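Proline dehydrogenase (Bradyrhizobium japonicum USDA 110, PDB 3HAZ) probably oxidises proline to glutamate in two steps, using FAD in its proline dehydrogenase part and NAD in its aldehyde dehydrogenase part. Local coordinates at residues 417-422 against 440-445. Sequence-based numbering, arbitrary orientation.
With FAD (flavin-adenine dinucleotide), chain C.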
loop_
_atom_site.group_PDB
_atom_site.type_symbol
_atom_site.label_atom_id
_atom_site.label_comp_id
_atom_site.label_asym_id
_atom_site.label_seq_id
_atom_site.Cartn_x
_atom_site.Cartn_y
_atom_site.Cartn_z
ATOM N N PHE A 417 29.919 -14.652 42.951
ATOM C CA PHE A 417 28.661 -14.415 42.269
ATOM C C PHE A 417 27.558 -14.365 43.328
ATOM O O PHE A 417 27.759 -14.804 44.461
ATOM C CB PHE A 417 28.376 -15.519 41.245
ATOM C CG PHE A 417 29.306 -15.501 40.064
ATOM C CD1 PHE A 417 30.380 -16.378 39.998
ATOM C CD2 PHE A 417 29.117 -14.595 39.032
ATOM C CE1 PHE A 417 31.248 -16.356 38.915
ATOM C CE2 PHE A 417 29.979 -14.564 37.945
ATOM C CZ PHE A 417 31.047 -15.446 37.886
ATOM N N GLN A 418 26.396 -13.841 42.960
ATOM C CA GLN A 418 25.244 -13.865 43.861
ATOM C C GLN A 418 23.965 -14.241 43.130
ATOM O O GLN A 418 23.858 -14.096 41.908
ATOM C CB GLN A 418 25.041 -12.520 44.549
ATOM C CG GLN A 418 26.242 -11.987 45.276
ATOM C CD GLN A 418 25.915 -10.739 46.058
ATOM O OE1 GLN A 418 24.967 -10.019 45.726
ATOM N NE2 GLN A 418 26.694 -10.472 47.113
ATOM N N ARG A 419 22.995 -14.719 43.898
ATOM C CA ARG A 419 21.707 -15.094 43.355
ATOM C C ARG A 419 20.644 -14.989 44.437
ATOM O O ARG A 419 20.953 -14.970 45.629
ATOM C CB ARG A 419 21.753 -16.528 42.841
ATOM C CG ARG A 419 21.820 -17.577 43.955
ATOM C CD ARG A 419 21.628 -18.977 43.394
ATOM N NE ARG A 419 21.413 -19.965 44.442
ATOM C CZ ARG A 419 20.236 -20.510 44.729
ATOM N NH1 ARG A 419 20.148 -21.397 45.706
ATOM N NH2 ARG A 419 19.147 -20.167 44.042
ATOM N N LEU A 420 19.388 -14.951 44.012
ATOM C CA LEU A 420 18.264 -14.922 44.932
ATOM C C LEU A 420 17.672 -16.322 45.078
ATOM O O LEU A 420 17.454 -17.022 44.088
ATOM C CB LEU A 420 17.198 -13.950 44.426
ATOM C CG LEU A 420 16.207 -13.435 45.469
ATOM C CD1 LEU A 420 16.938 -12.671 46.568
ATOM C CD2 LEU A 420 15.154 -12.552 44.810
ATOM N N HIS A 421 17.428 -16.736 46.314
ATOM C CA HIS A 421 16.802 -18.027 46.565
ATOM C C HIS A 421 15.601 -18.195 45.625
ATOM O O HIS A 421 14.798 -17.280 45.459
ATOM C CB HIS A 421 16.387 -18.132 48.038
ATOM C CG HIS A 421 16.232 -19.538 48.527
ATOM N ND1 HIS A 421 17.130 -20.537 48.216
ATOM C CD2 HIS A 421 15.289 -20.111 49.312
ATOM C CE1 HIS A 421 16.740 -21.668 48.778
ATOM N NE2 HIS A 421 15.626 -21.436 49.449
ATOM N N GLY A 422 15.501 -19.350 44.977
ATOM C CA GLY A 422 14.435 -19.585 44.017
ATOM C C GLY A 422 14.785 -19.216 42.583
ATOM O O GLY A 422 13.959 -19.355 41.678
ATOM N N TYR A 440 29.619 -18.478 45.413
ATOM C CA TYR A 440 28.396 -17.720 45.199
ATOM C C TYR A 440 27.569 -17.600 46.476
ATOM O O TYR A 440 27.460 -18.542 47.262
ATOM C CB TYR A 440 27.565 -18.284 44.046
ATOM C CG TYR A 440 27.009 -19.676 44.239
ATOM C CD1 TYR A 440 27.738 -20.800 43.857
ATOM C CD2 TYR A 440 25.733 -19.864 44.762
ATOM C CE1 TYR A 440 27.221 -22.079 44.013
ATOM C CE2 TYR A 440 25.206 -21.130 44.918
ATOM C CZ TYR A 440 25.953 -22.235 44.543
ATOM O OH TYR A 440 25.416 -23.491 44.705
ATOM N N ARG A 441 27.014 -16.413 46.672
ATOM C CA ARG A 441 26.202 -16.097 47.830
ATOM C C ARG A 441 24.730 -16.227 47.456
ATOM O O ARG A 441 24.304 -15.759 46.400
ATOM C CB ARG A 441 26.494 -14.660 48.277
ATOM C CG ARG A 441 25.734 -14.207 49.519
ATOM C CD ARG A 441 26.182 -12.811 49.929
ATOM N NE ARG A 441 27.636 -12.728 49.996
ATOM C CZ ARG A 441 28.337 -12.859 51.118
ATOM N NH1 ARG A 441 27.714 -13.070 52.272
ATOM N NH2 ARG A 441 29.662 -12.784 51.088
ATOM N N THR A 442 23.955 -16.871 48.320
ATOM C CA THR A 442 22.523 -17.009 48.093
ATOM C C THR A 442 21.768 -16.162 49.110
ATOM O O THR A 442 21.975 -16.290 50.319
ATOM C CB THR A 442 22.087 -18.489 48.164
ATOM O OG1 THR A 442 22.801 -19.234 47.171
ATOM C CG2 THR A 442 20.597 -18.640 47.907
ATOM N N TYR A 443 20.920 -15.265 48.615
ATOM C CA TYR A 443 20.117 -14.426 49.493
ATOM C C TYR A 443 18.704 -14.968 49.586
ATOM O O TYR A 443 18.129 -15.421 48.589
ATOM C CB TYR A 443 20.024 -12.992 48.971
ATOM C CG TYR A 443 21.253 -12.130 49.128
ATOM C CD1 TYR A 443 21.366 -11.232 50.182
ATOM C CD2 TYR A 443 22.274 -12.166 48.183
ATOM C CE1 TYR A 443 22.480 -10.410 50.309
ATOM C CE2 TYR A 443 23.387 -11.344 48.294
ATOM C CZ TYR A 443 23.487 -10.475 49.359
ATOM O OH TYR A 443 24.598 -9.668 49.471
ATOM N N ALA A 444 18.144 -14.887 50.786
ATOM C CA ALA A 444 16.746 -15.223 51.010
ATOM C C ALA A 444 15.962 -13.957 51.333
ATOM O O ALA A 444 16.422 -13.113 52.111
ATOM C CB ALA A 444 16.621 -16.244 52.155
ATOM N N PRO A 445 14.780 -13.801 50.725
ATOM C CA PRO A 445 13.933 -12.669 51.104
ATOM C C PRO A 445 13.431 -12.902 52.519
ATOM O O PRO A 445 12.910 -13.985 52.805
ATOM C CB PRO A 445 12.770 -12.747 50.107
ATOM C CG PRO A 445 13.290 -13.603 48.972
ATOM C CD PRO A 445 14.196 -14.589 49.630
HETATM P PA FAD C . 18.859 -10.794 32.610
HETATM O O1A FAD C . 17.556 -11.551 31.977
HETATM O O2A FAD C . 20.096 -11.111 31.898
HETATM O O5B FAD C . 18.619 -9.188 32.520
HETATM C C5B FAD C . 17.425 -8.674 33.034
HETATM C C4B FAD C . 17.519 -7.145 33.131
HETATM O O4B FAD C . 18.188 -6.356 32.004
HETATM C C3B FAD C . 16.728 -6.285 33.912
HETATM O O3B FAD C . 16.460 -6.641 35.257
HETATM C C2B FAD C . 17.215 -4.906 33.547
HETATM O O2B FAD C . 18.080 -4.264 34.466
HETATM C C1B FAD C . 17.733 -5.028 32.158
HETATM N N9A FAD C . 16.819 -4.757 31.063
HETATM C C8A FAD C . 15.667 -5.451 30.707
HETATM N N7A FAD C . 15.161 -4.863 29.579
HETATM C C5A FAD C . 16.018 -3.793 29.233
HETATM C C6A FAD C . 15.988 -2.790 28.113
HETATM N N6A FAD C . 14.917 -2.814 27.124
HETATM N N1A FAD C . 16.933 -1.881 28.009
HETATM C C2A FAD C . 17.987 -1.842 28.943
HETATM N N3A FAD C . 18.015 -2.804 30.021
HETATM C C4A FAD C . 17.029 -3.752 30.126
HETATM N N1 FAD C . 18.777 -4.337 41.282
HETATM C C2 FAD C . 18.732 -3.032 41.709
HETATM O O2 FAD C . 18.233 -2.058 40.872
HETATM N N3 FAD C . 19.162 -2.701 43.039
HETATM C C4 FAD C . 19.618 -3.677 43.879
HETATM O O4 FAD C . 20.099 -3.344 45.152
HETATM C C4X FAD C . 19.671 -5.043 43.432
HETATM N N5 FAD C . 20.175 -6.122 44.337
HETATM C C5X FAD C . 20.213 -7.462 43.881
HETATM C C6 FAD C . 20.702 -8.522 44.775
HETATM C C7 FAD C . 20.744 -9.858 44.315
HETATM C C7M FAD C . 21.230 -10.949 45.256
HETATM C C8 FAD C . 20.305 -10.191 42.939
HETATM C C8M FAD C . 20.335 -11.636 42.414
HETATM C C9 FAD C . 19.839 -9.175 42.088
HETATM C C9A FAD C . 19.783 -7.780 42.562
HETATM N N10 FAD C . 19.297 -6.716 41.681
HETATM C C10 FAD C . 19.260 -5.352 42.155
HETATM C "C1'" FAD C . 18.997 -6.956 40.233
HETATM C "C2'" FAD C . 17.526 -7.303 39.886
HETATM O "O2'" FAD C . 16.821 -7.679 41.065
HETATM C "C3'" FAD C . 17.512 -8.396 38.804
HETATM O "O3'" FAD C . 17.793 -9.663 39.388
HETATM C "C4'" FAD C . 18.544 -8.128 37.650
HETATM O "O4'" FAD C . 18.575 -6.853 37.109
HETATM C "C5'" FAD C . 18.482 -9.221 36.550
HETATM O "O5'" FAD C . 19.695 -9.341 35.823
HETATM P P FAD C . 20.081 -10.837 35.218
HETATM O O1P FAD C . 21.596 -10.779 34.524
HETATM O O2P FAD C . 20.000 -11.838 36.288
HETATM O O3P FAD C . 18.892 -11.236 34.173
#
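Gln418 meets Tyr443 at the rim of the phenol ring: its amide carbon lies in the ring plane, OE1 stands 3.3 Å from Tyr443 CE2, and amide and ring planes are turned 66° apart. Both side chains have CG anti to the carbonyl carbon, and the glutamine then runs out extended. Arg341, an FAD-binding residue, fixes the pair by donating to Gln418 OE1 and bonding Tyr443 OH, while Glu416 accepts from Gln418 NE2. Against this cluster rests the flavin, its methyl C7M only 3.3 Å from Tyr443 CD2. Leu420 crosses the tyrosine at about a right angle, CD1 lying 3.9 Å from Tyr443 CB.

Arg419 and Thr442 lie side by side on the face of the sheet opposite Gln418, Leu420 and Tyr443. The arginine leaves through the crowded position between N and carbonyl carbon (chi1 72°), and its NE makes a weak, bent bond of 3.1 Å to Thr442 OG1. Thr442 CG2 sits over one face of the guanidinium, whose NH2 bonds Met423 O. An alanine here would remove the weak NE bond and the bond to Met423 O, and would probably leave Thr442 CG2 less well packed on that side.

Backbone bonds hold the parallel register, from Arg441 N to Phe417 O (2.8 Å) through to His421 N to Tyr443 O (2.7 Å). With helix 425-434 connecting them, the strands form a beta-alpha-beta unit of the proline dehydrogenase barrel, of TIM-barrel type, beside the flavin's dimethyl end.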